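Local coordinates for Poly(Beta-D-mannuronate) lyase (PDB 7O79), which is a family 6 polysaccharide lyase that probably cleaves poly(beta-D-mannuronate), the mannuronate-rich part of alginate, by beta-elimination, at residues G16-V19 with A20-I24; W178-R182 with S183-G187; P380-A383 with N384-F387. All coordinates share one frame; numbering follows the deposited sequence.

In the fold
Following the chain from the N terminus shows how short-range contacts shape the bends of a long parallel beta-helix. Contact 1 (16-24) comes first, closing the turn between helix 8-17 and strand 23-26 at the start of the solenoid. Contact 2 (178-187) folds up the beginning of the loop from strand 175-177 to strand 194-201, near the middle of the beta-helix. Contact 3 (380-387) shapes the excursion between strands 371-373 and 391-397 near the far end. The three follow in series, with no nesting or crossing. Contacts 1 and 3 have centres 66 Å apart, on opposite sides of the chain's centre, while the nearest atoms of contacts 2 and 3 are about 16 Å apart.

Contact 1: residues G16-V19 with A20-I24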
loop_
_atom_site.group_PDB
_atom_site.type_symbol
_atom_site.label_atom_id
_atom_site.label_comp_id
_atom_site.label_asym_id
_atom_site.label_seq_id
_atom_site.Cartn_x
_atom_site.Cartn_y
_atom_site.Cartn_z
ATOM N N GLY A 16 22.330 24.907 -6.987
ATOM C CA GLY A 16 22.862 25.804 -5.976
ATOM C C GLY A 16 22.518 27.267 -6.174
ATOM O O GLY A 16 22.501 28.035 -5.211
ATOM N N SER A 17 22.248 27.684 -7.406
ATOM C CA SER A 17 22.039 29.098 -7.689
ATOM C C SER A 17 20.576 29.472 -7.909
ATOM O O SER A 17 20.263 30.666 -7.943
ATOM C CB SER A 17 22.865 29.508 -8.909
ATOM O OG SER A 17 22.169 29.195 -10.107
ATOM N N ALA A 18 19.681 28.496 -8.049
ATOM C CA ALA A 18 18.268 28.790 -8.268
ATOM C C ALA A 18 17.680 29.532 -7.072
ATOM O O ALA A 18 18.000 29.235 -5.917
ATOM C CB ALA A 18 17.497 27.493 -8.513
ATOM N N VAL A 19 16.827 30.514 -7.344
ATOM C CA VAL A 19 16.112 31.214 -6.279
ATOM C C VAL A 19 14.639 30.825 -6.344
ATOM O O VAL A 19 14.148 30.316 -7.359
ATOM C CB VAL A 19 16.287 32.750 -6.342
ATOM C CG1 VAL A 19 17.753 33.112 -6.266
ATOM C CG2 VAL A 19 15.674 33.323 -7.593
ATOM N N ALA A 20 13.928 31.072 -5.233
ATOM C CA ALA A 20 12.525 30.679 -5.122
ATOM C C ALA A 20 11.738 31.126 -6.348
ATOM O O ALA A 20 11.842 32.274 -6.786
ATOM C CB ALA A 20 11.910 31.265 -3.844
ATOM N N GLY A 21 10.976 30.199 -6.923
ATOM C CA GLY A 21 10.180 30.464 -8.101
ATOM C C GLY A 21 10.838 30.062 -9.402
ATOM O O GLY A 21 10.147 29.994 -10.421
ATOM N N ASP A 22 12.138 29.772 -9.388
ATOM C CA ASP A 22 12.861 29.401 -10.598
ATOM C C ASP A 22 12.455 28.015 -11.098
ATOM O O ASP A 22 11.876 27.204 -10.373
ATOM C CB ASP A 22 14.368 29.399 -10.352
ATOM C CG ASP A 22 14.984 30.782 -10.460
ATOM O OD1 ASP A 22 14.256 31.744 -10.795
ATOM O OD2 ASP A 22 16.212 30.892 -10.230
ATOM N N ALA A 23 12.792 27.747 -12.362
ATOM C CA ALA A 23 12.669 26.424 -12.963
ATOM C C ALA A 23 13.979 26.041 -13.644
ATOM O O ALA A 23 14.607 26.862 -14.322
ATOM C CB ALA A 23 11.512 26.362 -13.962
ATOM N N ILE A 24 14.397 24.796 -13.426
ATOM C CA ILE A 24 15.612 24.228 -14.002
ATOM C C ILE A 24 15.165 23.217 -15.050
ATOM O O ILE A 24 14.435 22.268 -14.733
ATOM C CB ILE A 24 16.490 23.578 -12.920
ATOM C CG1 ILE A 24 16.755 24.580 -11.799
ATOM C CG2 ILE A 24 17.816 23.074 -13.509
ATOM C CD1 ILE A 24 17.400 23.974 -10.525
#
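The carbonyl O of Val-19 accepts a hydrogen bond from the backbone N of Asp-22 at 2.9 Å, closing a type II turn through Ala-20 and Gly-21. A second bond runs the other way across the same turn: the N of Val-19 donates to OD2 of Asp-22 at 3.0 Å, nearly straight at 167°, but it meets that oxygen from above the carboxylate plane. Asp-22 CG stands anti to its carbonyl carbon (chi1 -83°), and this brings the acid back over the Val-19 peptide. Backbone and side chain of one aspartate thus hold the N and the O of a single valine. A weak bond from Asn-2 ND2 to OD1 gives the carboxylate a second hold, which limits its rotation. The methyl CG2 of Val-19 rests 3.6 Å from OD2 of Asp-22, the two side chains meeting at a slant. Beside this turn, CB of Ala-18 touches the CD1 end of Ile-24 at 4.1 Å, where Ile-24 also packs on Leu-11 and Ala-14 of the helix. With Ala-18 the chain leaves helical geometry, so the turn redirects it from helix 8-17 into strand 23-26, an arrangement typical of the helical cap at the N-terminal end of a right-handed parallel beta-helix.

Contact 2: residues W178-R182 with S183-G187; sequences WGYGR and SEETG
Glu-185 lays the start of its side chain over one face of the Tyr-180 ring: CG sits above that face, and CB comes within 3.4 Å of CZ of Tyr-180. The carboxylate plane is tilted 28° from the ring. A bend at chi2 (95°) swings the acid toward the Gly-181 peptide, where OE1 of Glu-185 receives two weak bonds, from Gly-181 N at 3.2 Å and from Ser-183 N at 2.8 Å. That oxygen thus reaches into a chain reversal made of two overlapping turns, type II over 179-182 and type I over 181-184, the latter closed by Glu-184 N on Gly-181 O at 2.9 Å. In a parallel beta-helix such loops bulge from the coil between one strand and the next, here from 175-177 to 194-201. At the far end of its ring Tyr-180 OH accepts a weak bond from Gly-187 N, which lies in the ring plane at the edge; a bound phosphate ion, probably from the crystallisation liquor, lies about 6 Å from this side chain. Arg-182 stretches the other way and sets NH1 3.3 Å above the centre of the Trp-178 ring. Ser-183 OG bonds Arg-301 NH1; the Glu-184 carboxylate is hydrogen-bonded to Gly-237 N and Ser-236 OG.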
loop_
_atom_site.group_PDB
_atom_site.type_symbol
_atom_site.label_atom_id
_atom_site.label_comp_id
_atom_site.label_asym_id
_atom_site.label_seq_id
_atom_site.Cartn_x
_atom_site.Cartn_y
_atom_site.Cartn_z
ATOM N N TRP A 178 5.213 2.204 6.882
ATOM C CA TRP A 178 5.576 2.264 8.287
ATOM C C TRP A 178 5.139 3.600 8.874
ATOM O O TRP A 178 4.735 4.524 8.155
ATOM C CB TRP A 178 7.085 2.111 8.464
ATOM C CG TRP A 178 7.642 0.740 8.158
ATOM C CD1 TRP A 178 7.032 -0.473 8.340
ATOM C CD2 TRP A 178 8.945 0.464 7.643
ATOM N NE1 TRP A 178 7.882 -1.499 7.952
ATOM C CE2 TRP A 178 9.065 -0.946 7.527
ATOM C CE3 TRP A 178 10.035 1.273 7.276
ATOM C CZ2 TRP A 178 10.228 -1.562 7.048
ATOM C CZ3 TRP A 178 11.195 0.656 6.798
ATOM C CH2 TRP A 178 11.278 -0.751 6.690
ATOM N N GLY A 179 5.261 3.705 10.197
ATOM C CA GLY A 179 4.926 4.893 10.938
ATOM C C GLY A 179 4.270 4.531 12.244
ATOM O O GLY A 179 4.218 3.365 12.629
ATOM N N TYR A 180 3.799 5.553 12.956
ATOM C CA TYR A 180 3.137 5.322 14.234
ATOM C C TYR A 180 1.969 4.368 14.050
ATOM O O TYR A 180 1.117 4.579 13.185
ATOM C CB TYR A 180 2.653 6.642 14.831
ATOM C CG TYR A 180 1.916 6.500 16.138
ATOM C CD1 TYR A 180 0.568 6.147 16.169
ATOM C CD2 TYR A 180 2.561 6.718 17.346
ATOM C CE1 TYR A 180 -0.122 6.016 17.362
ATOM C CE2 TYR A 180 1.878 6.591 18.552
ATOM C CZ TYR A 180 0.546 6.233 18.551
ATOM O OH TYR A 180 -0.129 6.108 19.743
ATOM N N GLY A 181 1.908 3.355 14.906
ATOM C CA GLY A 181 0.988 2.245 14.776
ATOM C C GLY A 181 1.689 0.956 14.449
ATOM O O GLY A 181 1.073 -0.111 14.526
ATOM N N ARG A 182 2.968 1.031 14.097
ATOM C CA ARG A 182 3.733 -0.167 13.771
ATOM C C ARG A 182 3.701 -1.157 14.932
ATOM O O ARG A 182 3.544 -2.361 14.732
ATOM C CB ARG A 182 5.177 0.191 13.419
ATOM C CG ARG A 182 5.905 -0.885 12.629
ATOM C CD ARG A 182 7.169 -0.342 11.983
ATOM N NE ARG A 182 8.023 -1.410 11.470
ATOM C CZ ARG A 182 9.229 -1.216 10.949
ATOM N NH1 ARG A 182 9.731 0.008 10.868
ATOM N NH2 ARG A 182 9.936 -2.248 10.507
ATOM N N SER A 183 3.850 -0.637 16.147
ATOM C CA SER A 183 3.834 -1.461 17.351
ATOM C C SER A 183 2.441 -1.572 17.946
ATOM O O SER A 183 2.293 -1.865 19.138
ATOM C CB SER A 183 4.827 -0.926 18.388
ATOM O OG SER A 183 6.148 -1.124 17.916
ATOM N N GLU A 184 1.425 -1.281 17.133
ATOM C CA GLU A 184 0.030 -1.627 17.343
ATOM C C GLU A 184 -0.525 -0.555 18.272
ATOM O O GLU A 184 -1.548 -0.755 18.935
ATOM C CB GLU A 184 -0.142 -3.018 17.970
ATOM C CG GLU A 184 0.391 -4.210 17.130
ATOM C CD GLU A 184 0.043 -4.230 15.636
ATOM O OE1 GLU A 184 -0.916 -3.577 15.180
ATOM O OE2 GLU A 184 0.734 -4.993 14.920
ATOM N N GLU A 185 0.170 0.578 18.339
ATOM C CA GLU A 185 -0.285 1.701 19.149
ATOM C C GLU A 185 -1.698 2.126 18.751
ATOM O O GLU A 185 -2.082 2.080 17.579
ATOM C CB GLU A 185 0.667 2.883 18.999
ATOM C CG GLU A 185 2.098 2.612 19.460
ATOM C CD GLU A 185 3.004 2.191 18.323
ATOM O OE1 GLU A 185 2.531 1.497 17.386
ATOM O OE2 GLU A 185 4.193 2.577 18.355
ATOM N N THR A 186 -2.476 2.558 19.742
ATOM C CA THR A 186 -3.855 2.967 19.513
ATOM C C THR A 186 -4.090 4.437 19.843
ATOM O O THR A 186 -5.235 4.840 20.034
ATOM C CB THR A 186 -4.816 2.089 20.316
ATOM O OG1 THR A 186 -4.592 2.296 21.715
ATOM C CG2 THR A 186 -4.604 0.620 19.990
ATOM N N GLY A 187 -3.033 5.252 19.909
ATOM C CA GLY A 187 -3.195 6.681 20.082
ATOM C C GLY A 187 -3.684 7.347 18.801
ATOM O O GLY A 187 -3.866 6.705 17.767
#

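Contact 3: residues P380-A383 with N384-F387; sequences PILA and NFKF
Residues 380-382 wind through a short 3-10 segment, closed by a bond from Ala-383 N to Pro-380 O at 3.1 Å, and the chain then passes directly into a type I turn from Leu-382 to Phe-385. The bond closing that turn, Phe-385 N to Leu-382 O, is weak because it is long, 3.4 Å, although it is fairly straight at 162°. Beyond the turn, residues 385-387 run in an extended conformation.

The carbonyl of Leu-382 has a second neighbour in the Phe-385 ring, which presents its edge and not a face: Leu-382 O lies in the ring plane, 3.9 Å from CD2 of Phe-385. Ile-381 O is also near this edge, close to the plane. Carbonyl oxygens placed there meet the slightly positive C-H rim of the ring. A first torsion of -84°, with CG opposite the carbonyl carbon, turns the phenyl group back beside the turn, where its CE2 makes a loose apolar contact with CD2 of Leu-382 at 4.3 Å.

Lys-386, bent at chi2 and chi4, doubles back toward the turn until NZ stands 2.7 Å from Ala-383 O; the angle is poor, so this close approach is not a hydrogen bond. Asn-384 brings only the OD1 side of its amide near Ala-383, 3.5 Å from that residue's carbonyl C. It also touches a neighbouring molecule in the crystal.

The excursion leaves the beta-helix after strand 371-373 and returns at strand 391-397. Its apolar residues lean on other loops: Ile-381 and Leu-382 on Pro-343, Leu-382 and Phe-385 on Met-349, both from the connection between strands 333-337 and 356-364, while Phe-385 meets Tyr-287, which follows strand 280-283, in an edge-to-face ring contact.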
loop_
_atom_site.group_PDB
_atom_site.type_symbol
_atom_site.label_atom_id
_atom_site.label_comp_id
_atom_site.label_asym_id
_atom_site.label_seq_id
_atom_site.Cartn_x
_atom_site.Cartn_y
_atom_site.Cartn_z
ATOM N N PRO A 380 -9.017 -26.670 26.518
ATOM C CA PRO A 380 -9.434 -26.177 27.842
ATOM C C PRO A 380 -8.786 -24.867 28.256
ATOM O O PRO A 380 -9.427 -24.063 28.943
ATOM C CB PRO A 380 -9.018 -27.329 28.760
ATOM C CG PRO A 380 -9.250 -28.523 27.879
ATOM C CD PRO A 380 -8.584 -28.076 26.597
ATOM N N ILE A 381 -7.534 -24.619 27.871
ATOM C CA ILE A 381 -6.894 -23.373 28.277
ATOM C C ILE A 381 -7.432 -22.157 27.542
ATOM O O ILE A 381 -7.045 -21.035 27.878
ATOM C CB ILE A 381 -5.369 -23.439 28.091
ATOM C CG1 ILE A 381 -5.032 -23.502 26.609
ATOM C CG2 ILE A 381 -4.783 -24.605 28.875
ATOM C CD1 ILE A 381 -3.572 -23.432 26.354
ATOM N N LEU A 382 -8.314 -22.342 26.555
ATOM C CA LEU A 382 -9.011 -21.239 25.900
ATOM C C LEU A 382 -10.481 -21.139 26.300
ATOM O O LEU A 382 -11.223 -20.356 25.697
ATOM C CB LEU A 382 -8.907 -21.379 24.382
ATOM C CG LEU A 382 -7.507 -21.559 23.815
ATOM C CD1 LEU A 382 -7.544 -21.407 22.305
ATOM C CD2 LEU A 382 -6.571 -20.511 24.442
ATOM N N ALA A 383 -10.914 -21.888 27.319
ATOM C CA ALA A 383 -12.342 -22.007 27.599
ATOM C C ALA A 383 -12.952 -20.695 28.088
ATOM O O ALA A 383 -14.099 -20.377 27.748
ATOM C CB ALA A 383 -12.574 -23.128 28.615
ATOM N N ASN A 384 -12.220 -19.911 28.880
ATOM C CA ASN A 384 -12.829 -18.739 29.504
ATOM C C ASN A 384 -12.721 -17.486 28.662
ATOM O O ASN A 384 -13.094 -16.410 29.129
ATOM C CB ASN A 384 -12.227 -18.497 30.888
ATOM C CG ASN A 384 -12.513 -19.633 31.825
ATOM O OD1 ASN A 384 -13.448 -20.408 31.591
ATOM N ND2 ASN A 384 -11.731 -19.747 32.897
ATOM N N PHE A 385 -12.224 -17.602 27.440
ATOM C CA PHE A 385 -12.160 -16.470 26.531
ATOM C C PHE A 385 -13.531 -16.273 25.905
ATOM O O PHE A 385 -14.060 -17.184 25.261
ATOM C CB PHE A 385 -11.109 -16.721 25.458
ATOM C CG PHE A 385 -9.729 -16.355 25.884
ATOM C CD1 PHE A 385 -9.296 -15.041 25.831
ATOM C CD2 PHE A 385 -8.865 -17.327 26.361
ATOM C CE1 PHE A 385 -8.016 -14.702 26.232
ATOM C CE2 PHE A 385 -7.577 -16.996 26.766
ATOM C CZ PHE A 385 -7.152 -15.681 26.696
ATOM N N LYS A 386 -14.116 -15.101 26.105
ATOM C CA LYS A 386 -15.427 -14.785 25.556
ATOM C C LYS A 386 -15.305 -13.521 24.724
ATOM O O LYS A 386 -14.769 -12.511 25.194
ATOM C CB LYS A 386 -16.467 -14.615 26.669
ATOM C CG LYS A 386 -16.599 -15.851 27.560
ATOM C CD LYS A 386 -17.493 -16.923 26.934
ATOM C CE LYS A 386 -17.622 -18.138 27.853
ATOM N NZ LYS A 386 -16.334 -18.896 28.014
ATOM N N PHE A 387 -15.785 -13.580 23.490
ATOM C CA PHE A 387 -15.608 -12.496 22.534
ATOM C C PHE A 387 -16.930 -11.782 22.308
ATOM O O PHE A 387 -17.967 -12.431 22.129
ATOM C CB PHE A 387 -15.026 -13.020 21.211
ATOM C CG PHE A 387 -13.719 -13.754 21.378
ATOM C CD1 PHE A 387 -12.583 -13.075 21.803
ATOM C CD2 PHE A 387 -13.623 -15.106 21.120
ATOM C CE1 PHE A 387 -11.385 -13.741 21.967
ATOM C CE2 PHE A 387 -12.430 -15.775 21.283
ATOM C CZ PHE A 387 -11.305 -15.090 21.700
#